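PDB 3E82: putative oxidoreductase from Klebsiella pneumoniae subsp. pneumoniae MGH 78578, which is a putative oxidoreductase of the Gfo/Idh/MocA family that probably uses a nicotinamide dinucleotide cofactor, its substrate being unknown. Local coordinates for residues I136-E141 against H290-P295; V148-S153 against T242-K247; P195-G200 against V218-A223. All coordinates share one frame; numbering follows the deposited sequence.

Interaction 1 (I136-E141 against H290-P295); sequences IRQVIE and HAQATP
Q138 reaches from its helix to the amide end of Q292, and the two glutamine side chains meet through a single hydrogen bond. NE2 of Q292 donates to OE1 of Q138 at 3.0 Å. The bond is bent, with an N-H...O angle of 133°. OE1 lies in the amide plane of Q292, but NE2 stands well above the carbonyl plane of Q138. The two amides are turned 68° against each other, so they do not lie flat on one another. Q138 gets there with CG anti to the backbone N (chi1 175°) and an extended chain. Q292 is extended in the same way.

The contact joins helix 131-142 to strand 289-292 and the residues that follow it. Within this chain that strand is an outermost one of the large mixed sheet in the C-terminal alpha/beta domain of this family. The helix packs on that sheet through I136, which touches L280, V250 and K252. Q292 is paired through its backbone with L280 of the neighbouring strand.

Two smaller approaches accompany the amide pair. CG2 of V139 lies 3.9 Å from NE2 of Q292, an apolar methyl beside the amide nitrogen. CD of P295 comes to 4.0 Å from OE1 of Q138, where the chain has left the strand. P295 also touches L134, one helical turn before Q138, and OG1 of T294 is hydrogen-bonded to the backbone O of D278.

Interaction 2 (V148-S153 against T242-K247); sequences VKHFES and TVHGDK
H244 O takes two backbone N-H groups from the facing strand, K149 N at 2.9 Å and H150 N at 3.1 Å. This is a classic beta bulge, set in the antiparallel pair 148-153 and 242-245 of the mixed sheet. Both donors lie in the carbonyl plane of H244. Beyond the bulge the pairing is regular. H244 N returns a bond to H150 O at 2.7 Å. E152 and T242 bond to each other in both directions through N and O. H150 O also meets the CA-H of V243.

The side chains divide between two faces. V243 lies with F151 on the face covered by helix 131-142, where its CG2 is 3.5 Å from CD1 of F151. On the other face lie H150, H244, E152 and T242. The H150 and H244 side chains lie side by side and point the same way; their rings are oblique, with planes at 57°. CD2 of H244 sits over a face of the H150 ring.

The polar ends have partners. H150 ND1 bonds to W214 NE1 of the second subunit. H244 ND1 bonds to S249 OG, and E152 OE2 to H154 NE2. K149 NZ bonds to L205 O of the second subunit; its salt bridge to D246 is long, and D246 OD1 is held by A147 N. H150 NE2 donates to the anti lone pair of E152 OE1 at 2.8 Å, with the oxygen close to the ring plane.

Interaction 3 (P195-G200 against V218-A223); sequences PQSVQG and VLNYPA
S197 has OG between its backbone N and carbonyl carbon (chi1 70°), and N220 has CG anti to its carbonyl carbon (chi1 -61°). These torsions bring the hydroxyl and the amide together on one face of the strand pair. ND2 of N220 donates to OG of S197 at 2.8 Å, with OG near the amide plane. OG also lies 3.3 Å from CB of N220. The other end of the amide, OD1, bonds to K225 NZ and to N201 ND2 of the second subunit, and V218 packs on that same N201.

The backbones form the antiparallel hairpin of strands 197-203 and 214-220, at one edge of the mixed sheet. Q199 and V218 bond to each other in both directions through N and O. N220 N donates to S197 O. At the open end of the hairpin, N220 O faces both Q196 and S197, a classic beta bulge. The bond from Q196 N is short, 2.6 Å, while the one from S197 N is weak.

P195 packs on the other side. Its CA stands 3.5 Å above the plane of the Y221 ring, offset toward the rim, in a CH-pi contact. Its CB touches CZ of Y221 at 3.7 Å and CB of L219 at 3.8 Å. The Y221 ring also stacks on H224, and its OH bonds to G193 O. V198 and L219 lie on the same face, where both touch helix 320-339.

How the interactions relate
All three contacts belong to the C-terminal alpha/beta domain and reach its one mixed sheet. Within this chain, interaction 3 lies at the edge at strand 197-203, interaction 1 at the edge at strand 289-292, and interaction 2 between them. Along the chain they are nested: 3 inside 2, and 2 inside 1. The centres of interactions 1 and 2 are about 13 Å apart; I136 packs on F151 and V243, and I140 on V148 and F151. Those of interactions 2 and 3 are about 14 Å apart, and K149 touches A223. Those of interactions 1 and 3 are about 25 Å apart, without contact. Interactions 2 and 3 meet the second subunit, helping form the dimer.

Interaction 1 (I136-E141 against H290-P295)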
ATOM      1  N   ILE B 136      -4.847 -13.795 -11.795  1.00 19.82           N
ATOM      2  CA  ILE B 136      -5.503 -13.191 -10.638  1.00 19.26           C
ATOM      3  C   ILE B 136      -7.012 -13.155 -10.820  1.00 19.59           C
ATOM      4  O   ILE B 136      -7.770 -13.454  -9.893  1.00 18.31           O
ATOM      5  CB  ILE B 136      -5.003 -11.745 -10.402  1.00 20.76           C
ATOM      6  CG1 ILE B 136      -3.563 -11.772  -9.884  1.00 21.55           C
ATOM      7  CG2 ILE B 136      -5.934 -11.013  -9.445  1.00 19.16           C
ATOM      8  CD1 ILE B 136      -3.353 -12.655  -8.662  1.00 18.95           C
ATOM      9  N   ARG B 137      -7.450 -12.781 -12.018  1.00 20.56           N
ATOM     10  CA  ARG B 137      -8.877 -12.712 -12.304  1.00 20.83           C
ATOM     11  C   ARG B 137      -9.494 -14.095 -12.126  1.00 20.25           C
ATOM     12  O   ARG B 137     -10.586 -14.234 -11.583  1.00 17.13           O
ATOM     13  CB  ARG B 137      -9.117 -12.226 -13.737  1.00 21.94           C
ATOM     14  CG  ARG B 137     -10.588 -11.971 -14.066  1.00 27.86           C
ATOM     15  CD  ARG B 137     -10.781 -11.636 -15.547  1.00 32.78           C
ATOM     16  NE  ARG B 137     -12.190 -11.432 -15.889  1.00 38.94           N
ATOM     17  CZ  ARG B 137     -12.819 -10.259 -15.850  1.00 42.54           C
ATOM     18  NH1 ARG B 137     -12.168  -9.159 -15.489  1.00 43.35           N
ATOM     19  NH2 ARG B 137     -14.110 -10.186 -16.158  1.00 42.78           N
ATOM     20  N   GLN B 138      -8.775 -15.110 -12.592  1.00 21.27           N
ATOM     21  CA  GLN B 138      -9.235 -16.487 -12.504  1.00 24.17           C
ATOM     22  C   GLN B 138      -9.443 -16.923 -11.058  1.00 22.48           C
ATOM     23  O   GLN B 138     -10.465 -17.506 -10.725  1.00 22.36           O
ATOM     24  CB  GLN B 138      -8.224 -17.413 -13.184  1.00 26.08           C
ATOM     25  CG  GLN B 138      -8.551 -18.888 -13.055  1.00 33.44           C
ATOM     26  CD  GLN B 138      -7.458 -19.777 -13.631  1.00 38.23           C
ATOM     27  OE1 GLN B 138      -6.292 -19.715 -13.210  1.00 42.56           O
ATOM     28  NE2 GLN B 138      -7.825 -20.611 -14.594  1.00 40.18           N
ATOM     29  N   VAL B 139      -8.470 -16.640 -10.199  1.00 22.82           N
ATOM     30  CA  VAL B 139      -8.592 -17.024  -8.794  1.00 21.83           C
ATOM     31  C   VAL B 139      -9.770 -16.306  -8.132  1.00 22.73           C
ATOM     32  O   VAL B 139     -10.545 -16.923  -7.402  1.00 23.26           O
ATOM     33  CB  VAL B 139      -7.297 -16.720  -8.010  1.00 22.04           C
ATOM     34  CG1 VAL B 139      -7.487 -17.073  -6.537  1.00 20.97           C
ATOM     35  CG2 VAL B 139      -6.133 -17.522  -8.604  1.00 20.48           C
ATOM     36  N   ILE B 140      -9.914 -15.010  -8.397  1.00 21.76           N
ATOM     37  CA  ILE B 140     -11.018 -14.246  -7.824  1.00 22.35           C
ATOM     38  C   ILE B 140     -12.373 -14.807  -8.264  1.00 24.16           C
ATOM     39  O   ILE B 140     -13.253 -15.058  -7.433  1.00 23.16           O
ATOM     40  CB  ILE B 140     -10.968 -12.756  -8.248  1.00 22.55           C
ATOM     41  CG1 ILE B 140      -9.708 -12.091  -7.676  1.00 22.03           C
ATOM     42  CG2 ILE B 140     -12.243 -12.038  -7.775  1.00 20.31           C
ATOM     43  CD1 ILE B 140      -9.498 -10.647  -8.128  1.00 19.88           C
ATOM     44  N   GLU B 141     -12.537 -14.989  -9.571  1.00 25.72           N
ATOM     45  CA  GLU B 141     -13.789 -15.501 -10.126  1.00 28.43           C
ATOM     46  C   GLU B 141     -14.117 -16.930  -9.698  1.00 29.10           C
ATOM     47  O   GLU B 141     -15.287 -17.312  -9.645  1.00 29.89           O
ATOM     48  CB  GLU B 141     -13.757 -15.399 -11.650  1.00 30.17           C
ATOM     49  CG  GLU B 141     -14.133 -14.009 -12.150  1.00 36.05           C
ATOM     50  CD  GLU B 141     -13.868 -13.816 -13.631  1.00 38.37           C
ATOM     51  OE1 GLU B 141     -13.956 -14.804 -14.395  1.00 38.20           O
ATOM     52  OE2 GLU B 141     -13.581 -12.665 -14.030  1.00 40.72           O
ATOM     53  N   HIS B 290      -0.287 -22.917  -1.603  1.00 32.14           N
ATOM     54  CA  HIS B 290      -0.172 -23.899  -2.667  1.00 31.72           C
ATOM     55  C   HIS B 290      -0.128 -23.086  -3.950  1.00 32.02           C
ATOM     56  O   HIS B 290      -0.663 -21.979  -4.008  1.00 30.43           O
ATOM     57  CB  HIS B 290      -1.349 -24.882  -2.692  1.00 32.03           C
ATOM     58  CG  HIS B 290      -2.671 -24.254  -2.997  1.00 30.62           C
ATOM     59  ND1 HIS B 290      -3.396 -23.551  -2.058  1.00 32.26           N
ATOM     60  CD2 HIS B 290      -3.417 -24.251  -4.127  1.00 30.61           C
ATOM     61  CE1 HIS B 290      -4.532 -23.145  -2.595  1.00 30.76           C
ATOM     62  NE2 HIS B 290      -4.571 -23.557  -3.850  1.00 31.12           N
ATOM     63  N   ALA B 291       0.522 -23.622  -4.973  1.00 31.54           N
ATOM     64  CA  ALA B 291       0.632 -22.908  -6.237  1.00 33.43           C
ATOM     65  C   ALA B 291      -0.463 -23.290  -7.218  1.00 33.85           C
ATOM     66  O   ALA B 291      -1.070 -24.354  -7.112  1.00 35.51           O
ATOM     67  CB  ALA B 291       1.996 -23.165  -6.857  1.00 31.59           C
ATOM     68  N   GLN B 292      -0.729 -22.397  -8.163  1.00 34.24           N
ATOM     69  CA  GLN B 292      -1.720 -22.650  -9.200  1.00 33.25           C
ATOM     70  C   GLN B 292      -1.123 -22.119 -10.490  1.00 33.27           C
ATOM     71  O   GLN B 292      -0.680 -20.965 -10.549  1.00 32.41           O
ATOM     72  CB  GLN B 292      -3.038 -21.939  -8.908  1.00 32.77           C
ATOM     73  CG  GLN B 292      -4.084 -22.208  -9.983  1.00 33.85           C
ATOM     74  CD  GLN B 292      -5.463 -21.713  -9.612  1.00 34.79           C
ATOM     75  OE1 GLN B 292      -5.974 -22.016  -8.534  1.00 34.89           O
ATOM     76  NE2 GLN B 292      -6.086 -20.958 -10.515  1.00 35.20           N
ATOM     77  N   ALA B 293      -1.083 -22.968 -11.511  1.00 32.97           N
ATOM     78  CA  ALA B 293      -0.517 -22.580 -12.798  1.00 32.78           C
ATOM     79  C   ALA B 293      -1.145 -21.289 -13.305  1.00 31.63           C
ATOM     80  O   ALA B 293      -2.359 -21.111 -13.247  1.00 31.16           O
ATOM     81  CB  ALA B 293      -0.707 -23.700 -13.827  1.00 32.34           C
ATOM     82  N   THR B 294      -0.297 -20.381 -13.778  1.00 31.43           N
ATOM     83  CA  THR B 294      -0.756 -19.110 -14.322  1.00 30.05           C
ATOM     84  C   THR B 294      -1.091 -19.297 -15.800  1.00 28.84           C
ATOM     85  O   THR B 294      -0.307 -19.871 -16.555  1.00 28.49           O
ATOM     86  CB  THR B 294       0.328 -18.019 -14.197  1.00 31.60           C
ATOM     87  OG1 THR B 294       0.726 -17.893 -12.825  1.00 31.10           O
ATOM     88  CG2 THR B 294      -0.206 -16.673 -14.688  1.00 29.73           C
ATOM     89  N   PRO B 295      -2.269 -18.823 -16.226  1.00 27.08           N
ATOM     90  CA  PRO B 295      -2.677 -18.952 -17.626  1.00 26.34           C
ATOM     91  C   PRO B 295      -1.773 -18.158 -18.564  1.00 25.51           C
ATOM     92  O   PRO B 295      -1.177 -17.145 -18.172  1.00 24.70           O
ATOM     93  CB  PRO B 295      -4.118 -18.445 -17.615  1.00 27.35           C
ATOM     94  CG  PRO B 295      -4.113 -17.449 -16.489  1.00 27.87           C
ATOM     95  CD  PRO B 295      -3.307 -18.144 -15.431  1.00 27.18           C
TER

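Interaction 2 (V148-S153 against T242-K247)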
ATOM      1  N   VAL B 148     -13.584 -10.467  -2.191  1.00 17.88           N
ATOM      2  CA  VAL B 148     -12.354  -9.670  -2.230  1.00 18.32           C
ATOM      3  C   VAL B 148     -12.495  -8.425  -1.349  1.00 17.48           C
ATOM      4  O   VAL B 148     -13.510  -7.729  -1.404  1.00 17.00           O
ATOM      5  CB  VAL B 148     -12.004  -9.237  -3.676  1.00 19.31           C
ATOM      6  CG1 VAL B 148     -10.836  -8.248  -3.663  1.00 17.46           C
ATOM      7  CG2 VAL B 148     -11.637 -10.460  -4.504  1.00 20.62           C
ATOM      8  N   LYS B 149     -11.471  -8.148  -0.543  1.00 15.48           N
ATOM      9  CA  LYS B 149     -11.500  -7.007   0.359  1.00 16.78           C
ATOM     10  C   LYS B 149     -10.335  -6.042   0.148  1.00 16.47           C
ATOM     11  O   LYS B 149     -10.452  -4.845   0.429  1.00 14.02           O
ATOM     12  CB  LYS B 149     -11.527  -7.499   1.819  1.00 17.82           C
ATOM     13  CG  LYS B 149     -12.835  -8.207   2.193  1.00 20.37           C
ATOM     14  CD  LYS B 149     -14.010  -7.269   1.957  1.00 25.04           C
ATOM     15  CE  LYS B 149     -15.334  -8.008   1.813  1.00 28.15           C
ATOM     16  NZ  LYS B 149     -15.763  -8.650   3.072  1.00 28.04           N
ATOM     17  N   HIS B 150      -9.226  -6.572  -0.364  1.00 16.51           N
ATOM     18  CA  HIS B 150      -8.016  -5.791  -0.604  1.00 17.95           C
ATOM     19  C   HIS B 150      -7.317  -6.293  -1.874  1.00 18.62           C
ATOM     20  O   HIS B 150      -6.779  -7.404  -1.909  1.00 18.91           O
ATOM     21  CB  HIS B 150      -7.086  -5.911   0.620  1.00 18.92           C
ATOM     22  CG  HIS B 150      -5.771  -5.202   0.477  1.00 17.99           C
ATOM     23  ND1 HIS B 150      -5.325  -4.275   1.394  1.00 18.16           N
ATOM     24  CD2 HIS B 150      -4.789  -5.313  -0.450  1.00 17.59           C
ATOM     25  CE1 HIS B 150      -4.126  -3.845   1.039  1.00 18.73           C
ATOM     26  NE2 HIS B 150      -3.778  -4.460  -0.078  1.00 19.71           N
ATOM     27  N   PHE B 151      -7.340  -5.460  -2.913  1.00 18.14           N
ATOM     28  CA  PHE B 151      -6.733  -5.768  -4.208  1.00 16.25           C
ATOM     29  C   PHE B 151      -5.567  -4.799  -4.411  1.00 16.67           C
ATOM     30  O   PHE B 151      -5.757  -3.579  -4.447  1.00 16.28           O
ATOM     31  CB  PHE B 151      -7.776  -5.586  -5.314  1.00 17.08           C
ATOM     32  CG  PHE B 151      -7.267  -5.880  -6.707  1.00 18.92           C
ATOM     33  CD1 PHE B 151      -7.388  -7.156  -7.257  1.00 17.70           C
ATOM     34  CD2 PHE B 151      -6.722  -4.868  -7.488  1.00 15.48           C
ATOM     35  CE1 PHE B 151      -6.980  -7.409  -8.562  1.00 17.65           C
ATOM     36  CE2 PHE B 151      -6.312  -5.115  -8.796  1.00 15.53           C
ATOM     37  CZ  PHE B 151      -6.443  -6.381  -9.332  1.00 14.89           C
ATOM     38  N   GLU B 152      -4.360  -5.343  -4.531  1.00 16.87           N
ATOM     39  CA  GLU B 152      -3.170  -4.517  -4.695  1.00 16.91           C
ATOM     40  C   GLU B 152      -2.407  -4.887  -5.966  1.00 17.66           C
ATOM     41  O   GLU B 152      -2.066  -6.057  -6.185  1.00 16.61           O
ATOM     42  CB  GLU B 152      -2.266  -4.670  -3.469  1.00 18.18           C
ATOM     43  CG  GLU B 152      -1.169  -3.638  -3.392  1.00 19.13           C
ATOM     44  CD  GLU B 152      -0.506  -3.602  -2.037  1.00 20.29           C
ATOM     45  OE1 GLU B 152      -1.149  -4.019  -1.048  1.00 19.68           O
ATOM     46  OE2 GLU B 152       0.651  -3.137  -1.966  1.00 18.85           O
ATOM     47  N   SER B 153      -2.137  -3.873  -6.786  1.00 17.54           N
ATOM     48  CA  SER B 153      -1.445  -4.037  -8.062  1.00 18.87           C
ATOM     49  C   SER B 153      -0.246  -3.098  -8.133  1.00 20.00           C
ATOM     50  O   SER B 153      -0.374  -1.890  -7.887  1.00 21.45           O
ATOM     51  CB  SER B 153      -2.424  -3.745  -9.210  1.00 17.68           C
ATOM     52  OG  SER B 153      -1.803  -3.860 -10.473  1.00 17.87           O
ATOM     53  N   THR B 242      -1.306  -8.610  -5.246  1.00 17.85           N
ATOM     54  CA  THR B 242      -1.518  -9.119  -3.896  1.00 16.51           C
ATOM     55  C   THR B 242      -3.010  -8.900  -3.660  1.00 17.39           C
ATOM     56  O   THR B 242      -3.479  -7.766  -3.683  1.00 16.92           O
ATOM     57  CB  THR B 242      -0.718  -8.327  -2.834  1.00 17.57           C
ATOM     58  OG1 THR B 242       0.687  -8.511  -3.053  1.00 16.98           O
ATOM     59  CG2 THR B 242      -1.077  -8.811  -1.434  1.00 16.82           C
ATOM     60  N   VAL B 243      -3.754  -9.983  -3.460  1.00 17.18           N
ATOM     61  CA  VAL B 243      -5.197  -9.876  -3.249  1.00 18.12           C
ATOM     62  C   VAL B 243      -5.648 -10.671  -2.038  1.00 18.39           C
ATOM     63  O   VAL B 243      -5.366 -11.865  -1.936  1.00 18.66           O
ATOM     64  CB  VAL B 243      -5.978 -10.374  -4.486  1.00 16.60           C
ATOM     65  CG1 VAL B 243      -7.478 -10.139  -4.298  1.00 16.81           C
ATOM     66  CG2 VAL B 243      -5.477  -9.660  -5.730  1.00 18.65           C
ATOM     67  N   HIS B 244      -6.348 -10.002  -1.125  1.00 17.58           N
ATOM     68  CA  HIS B 244      -6.840 -10.644   0.088  1.00 17.13           C
ATOM     69  C   HIS B 244      -8.355 -10.653   0.113  1.00 18.56           C
ATOM     70  O   HIS B 244      -9.001  -9.633  -0.147  1.00 19.83           O
ATOM     71  CB  HIS B 244      -6.338  -9.905   1.336  1.00 17.78           C
ATOM     72  CG  HIS B 244      -4.861  -9.667   1.350  1.00 17.24           C
ATOM     73  ND1 HIS B 244      -3.938 -10.691   1.337  1.00 15.94           N
ATOM     74  CD2 HIS B 244      -4.148  -8.517   1.371  1.00 15.95           C
ATOM     75  CE1 HIS B 244      -2.720 -10.182   1.346  1.00 16.57           C
ATOM     76  NE2 HIS B 244      -2.818  -8.864   1.366  1.00 16.57           N
ATOM     77  N   GLY B 245      -8.915 -11.815   0.427  1.00 18.92           N
ATOM     78  CA  GLY B 245     -10.353 -11.974   0.512  1.00 17.76           C
ATOM     79  C   GLY B 245     -10.663 -12.556   1.881  1.00 19.48           C
ATOM     80  O   GLY B 245      -9.741 -12.874   2.628  1.00 18.16           O
ATOM     81  N   ASP B 246     -11.937 -12.711   2.225  1.00 21.78           N
ATOM     82  CA  ASP B 246     -12.262 -13.253   3.541  1.00 23.32           C
ATOM     83  C   ASP B 246     -12.100 -14.770   3.654  1.00 24.65           C
ATOM     84  O   ASP B 246     -12.347 -15.338   4.712  1.00 24.51           O
ATOM     85  CB  ASP B 246     -13.673 -12.846   3.967  1.00 26.24           C
ATOM     86  CG  ASP B 246     -14.724 -13.198   2.937  1.00 28.95           C
ATOM     87  OD1 ASP B 246     -14.493 -14.121   2.132  1.00 29.72           O
ATOM     88  OD2 ASP B 246     -15.795 -12.551   2.945  1.00 32.74           O
ATOM     89  N   LYS B 247     -11.678 -15.414   2.571  1.00 24.73           N
ATOM     90  CA  LYS B 247     -11.464 -16.858   2.569  1.00 27.60           C
ATOM     91  C   LYS B 247     -10.008 -17.206   2.280  1.00 26.12           C
ATOM     92  O   LYS B 247      -9.572 -18.333   2.509  1.00 27.44           O
ATOM     93  CB  LYS B 247     -12.363 -17.535   1.531  1.00 30.64           C
ATOM     94  CG  LYS B 247     -13.670 -18.079   2.102  1.00 33.48           C
ATOM     95  CD  LYS B 247     -14.678 -18.410   1.004  1.00 38.96           C
ATOM     96  CE  LYS B 247     -14.121 -19.362  -0.063  1.00 41.33           C
ATOM     97  NZ  LYS B 247     -13.910 -20.760   0.422  1.00 44.15           N
TER

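Interaction 3 (P195-G200 against V218-A223)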
ATOM      1  N   PRO B 195     -14.870   3.086  -9.031  1.00 16.07           N
ATOM      2  CA  PRO B 195     -14.737   3.266  -7.585  1.00 17.35           C
ATOM      3  C   PRO B 195     -15.609   4.438  -7.159  1.00 18.66           C
ATOM      4  O   PRO B 195     -15.995   5.272  -7.993  1.00 17.74           O
ATOM      5  CB  PRO B 195     -13.253   3.568  -7.414  1.00 17.34           C
ATOM      6  CG  PRO B 195     -12.944   4.360  -8.679  1.00 16.52           C
ATOM      7  CD  PRO B 195     -13.671   3.568  -9.744  1.00 15.01           C
ATOM      8  N   GLN B 196     -15.921   4.500  -5.870  1.00 18.25           N
ATOM      9  CA  GLN B 196     -16.732   5.586  -5.341  1.00 20.29           C
ATOM     10  C   GLN B 196     -15.904   6.859  -5.193  1.00 20.23           C
ATOM     11  O   GLN B 196     -16.417   7.963  -5.367  1.00 19.46           O
ATOM     12  CB  GLN B 196     -17.328   5.200  -3.991  1.00 20.98           C
ATOM     13  CG  GLN B 196     -18.309   6.228  -3.442  1.00 22.38           C
ATOM     14  CD  GLN B 196     -19.227   5.642  -2.392  1.00 24.82           C
ATOM     15  OE1 GLN B 196     -19.812   4.583  -2.601  1.00 28.43           O
ATOM     16  NE2 GLN B 196     -19.371   6.329  -1.268  1.00 27.53           N
ATOM     17  N   SER B 197     -14.623   6.705  -4.862  1.00 19.62           N
ATOM     18  CA  SER B 197     -13.733   7.855  -4.712  1.00 17.86           C
ATOM     19  C   SER B 197     -12.288   7.445  -4.966  1.00 18.32           C
ATOM     20  O   SER B 197     -11.951   6.264  -4.927  1.00 20.05           O
ATOM     21  CB  SER B 197     -13.866   8.463  -3.318  1.00 17.64           C
ATOM     22  OG  SER B 197     -13.315   7.614  -2.330  1.00 19.93           O
ATOM     23  N   VAL B 198     -11.441   8.426  -5.238  1.00 18.79           N
ATOM     24  CA  VAL B 198     -10.037   8.171  -5.533  1.00 18.65           C
ATOM     25  C   VAL B 198      -9.152   9.036  -4.655  1.00 19.37           C
ATOM     26  O   VAL B 198      -9.388  10.236  -4.502  1.00 19.96           O
ATOM     27  CB  VAL B 198      -9.720   8.480  -7.025  1.00 17.22           C
ATOM     28  CG1 VAL B 198      -8.247   8.292  -7.299  1.00 16.10           C
ATOM     29  CG2 VAL B 198     -10.541   7.579  -7.931  1.00 17.80           C
ATOM     30  N   GLN B 199      -8.133   8.425  -4.069  1.00 20.60           N
ATOM     31  CA  GLN B 199      -7.215   9.156  -3.219  1.00 19.54           C
ATOM     32  C   GLN B 199      -5.820   8.944  -3.799  1.00 20.11           C
ATOM     33  O   GLN B 199      -5.453   7.829  -4.165  1.00 20.33           O
ATOM     34  CB  GLN B 199      -7.317   8.635  -1.779  1.00 21.07           C
ATOM     35  CG  GLN B 199      -6.607   9.472  -0.736  1.00 23.62           C
ATOM     36  CD  GLN B 199      -5.131   9.152  -0.651  1.00 26.05           C
ATOM     37  OE1 GLN B 199      -4.750   7.979  -0.665  1.00 26.64           O
ATOM     38  NE2 GLN B 199      -4.287  10.187  -0.547  1.00 24.50           N
ATOM     39  N   GLY B 200      -5.047  10.016  -3.902  1.00 18.90           N
ATOM     40  CA  GLY B 200      -3.724   9.874  -4.471  1.00 18.20           C
ATOM     41  C   GLY B 200      -2.587  10.566  -3.745  1.00 17.31           C
ATOM     42  O   GLY B 200      -2.765  11.608  -3.121  1.00 17.36           O
ATOM     43  N   VAL B 218      -5.184   5.002  -4.133  1.00 14.48           N
ATOM     44  CA  VAL B 218      -6.194   4.120  -3.560  1.00 14.16           C
ATOM     45  C   VAL B 218      -7.568   4.395  -4.140  1.00 15.31           C
ATOM     46  O   VAL B 218      -8.033   5.535  -4.141  1.00 15.29           O
ATOM     47  CB  VAL B 218      -6.285   4.280  -2.022  1.00 13.02           C
ATOM     48  CG1 VAL B 218      -7.349   3.349  -1.467  1.00 13.07           C
ATOM     49  CG2 VAL B 218      -4.933   3.976  -1.382  1.00 13.08           C
ATOM     50  N   LEU B 219      -8.203   3.341  -4.646  1.00 15.11           N
ATOM     51  CA  LEU B 219      -9.545   3.436  -5.200  1.00 16.36           C
ATOM     52  C   LEU B 219     -10.512   2.875  -4.152  1.00 16.47           C
ATOM     53  O   LEU B 219     -10.432   1.697  -3.798  1.00 16.02           O
ATOM     54  CB  LEU B 219      -9.644   2.631  -6.503  1.00 17.23           C
ATOM     55  CG  LEU B 219      -9.282   3.377  -7.799  1.00 18.51           C
ATOM     56  CD1 LEU B 219      -7.934   4.043  -7.684  1.00 16.61           C
ATOM     57  CD2 LEU B 219      -9.305   2.401  -8.962  1.00 17.93           C
ATOM     58  N   ASN B 220     -11.413   3.723  -3.652  1.00 15.70           N
ATOM     59  CA  ASN B 220     -12.383   3.300  -2.636  1.00 17.04           C
ATOM     60  C   ASN B 220     -13.701   2.782  -3.216  1.00 18.00           C
ATOM     61  O   ASN B 220     -14.382   3.483  -3.975  1.00 16.93           O
ATOM     62  CB  ASN B 220     -12.702   4.452  -1.667  1.00 17.24           C
ATOM     63  CG  ASN B 220     -11.477   4.946  -0.909  1.00 19.08           C
ATOM     64  OD1 ASN B 220     -10.810   4.183  -0.195  1.00 15.01           O
ATOM     65  ND2 ASN B 220     -11.176   6.233  -1.059  1.00 16.14           N
ATOM     66  N   TYR B 221     -14.040   1.545  -2.860  1.00 16.18           N
ATOM     67  CA  TYR B 221     -15.287   0.910  -3.282  1.00 17.84           C
ATOM     68  C   TYR B 221     -16.124   0.739  -2.008  1.00 18.79           C
ATOM     69  O   TYR B 221     -15.590   0.777  -0.904  1.00 16.30           O
ATOM     70  CB  TYR B 221     -15.008  -0.453  -3.929  1.00 16.56           C
ATOM     71  CG  TYR B 221     -14.412  -0.354  -5.313  1.00 16.26           C
ATOM     72  CD1 TYR B 221     -15.233  -0.336  -6.451  1.00 15.72           C
ATOM     73  CD2 TYR B 221     -13.034  -0.243  -5.493  1.00 14.46           C
ATOM     74  CE1 TYR B 221     -14.688  -0.211  -7.739  1.00 13.15           C
ATOM     75  CE2 TYR B 221     -12.476  -0.114  -6.774  1.00 15.89           C
ATOM     76  CZ  TYR B 221     -13.314  -0.099  -7.891  1.00 16.99           C
ATOM     77  OH  TYR B 221     -12.775   0.016  -9.150  1.00 18.22           O
ATOM     78  N   PRO B 222     -17.445   0.542  -2.146  1.00 21.30           N
ATOM     79  CA  PRO B 222     -18.289   0.384  -0.955  1.00 22.00           C
ATOM     80  C   PRO B 222     -17.868  -0.712   0.018  1.00 22.07           C
ATOM     81  O   PRO B 222     -17.934  -0.522   1.229  1.00 23.30           O
ATOM     82  CB  PRO B 222     -19.675   0.124  -1.545  1.00 22.26           C
ATOM     83  CG  PRO B 222     -19.632   0.882  -2.844  1.00 23.30           C
ATOM     84  CD  PRO B 222     -18.260   0.502  -3.371  1.00 21.14           C
ATOM     85  N   ALA B 223     -17.430  -1.854  -0.503  1.00 20.32           N
ATOM     86  CA  ALA B 223     -17.055  -2.957   0.370  1.00 21.47           C
ATOM     87  C   ALA B 223     -15.626  -3.472   0.229  1.00 20.39           C
ATOM     88  O   ALA B 223     -15.319  -4.566   0.693  1.00 20.01           O
ATOM     89  CB  ALA B 223     -18.048  -4.124   0.196  1.00 21.04           C
TER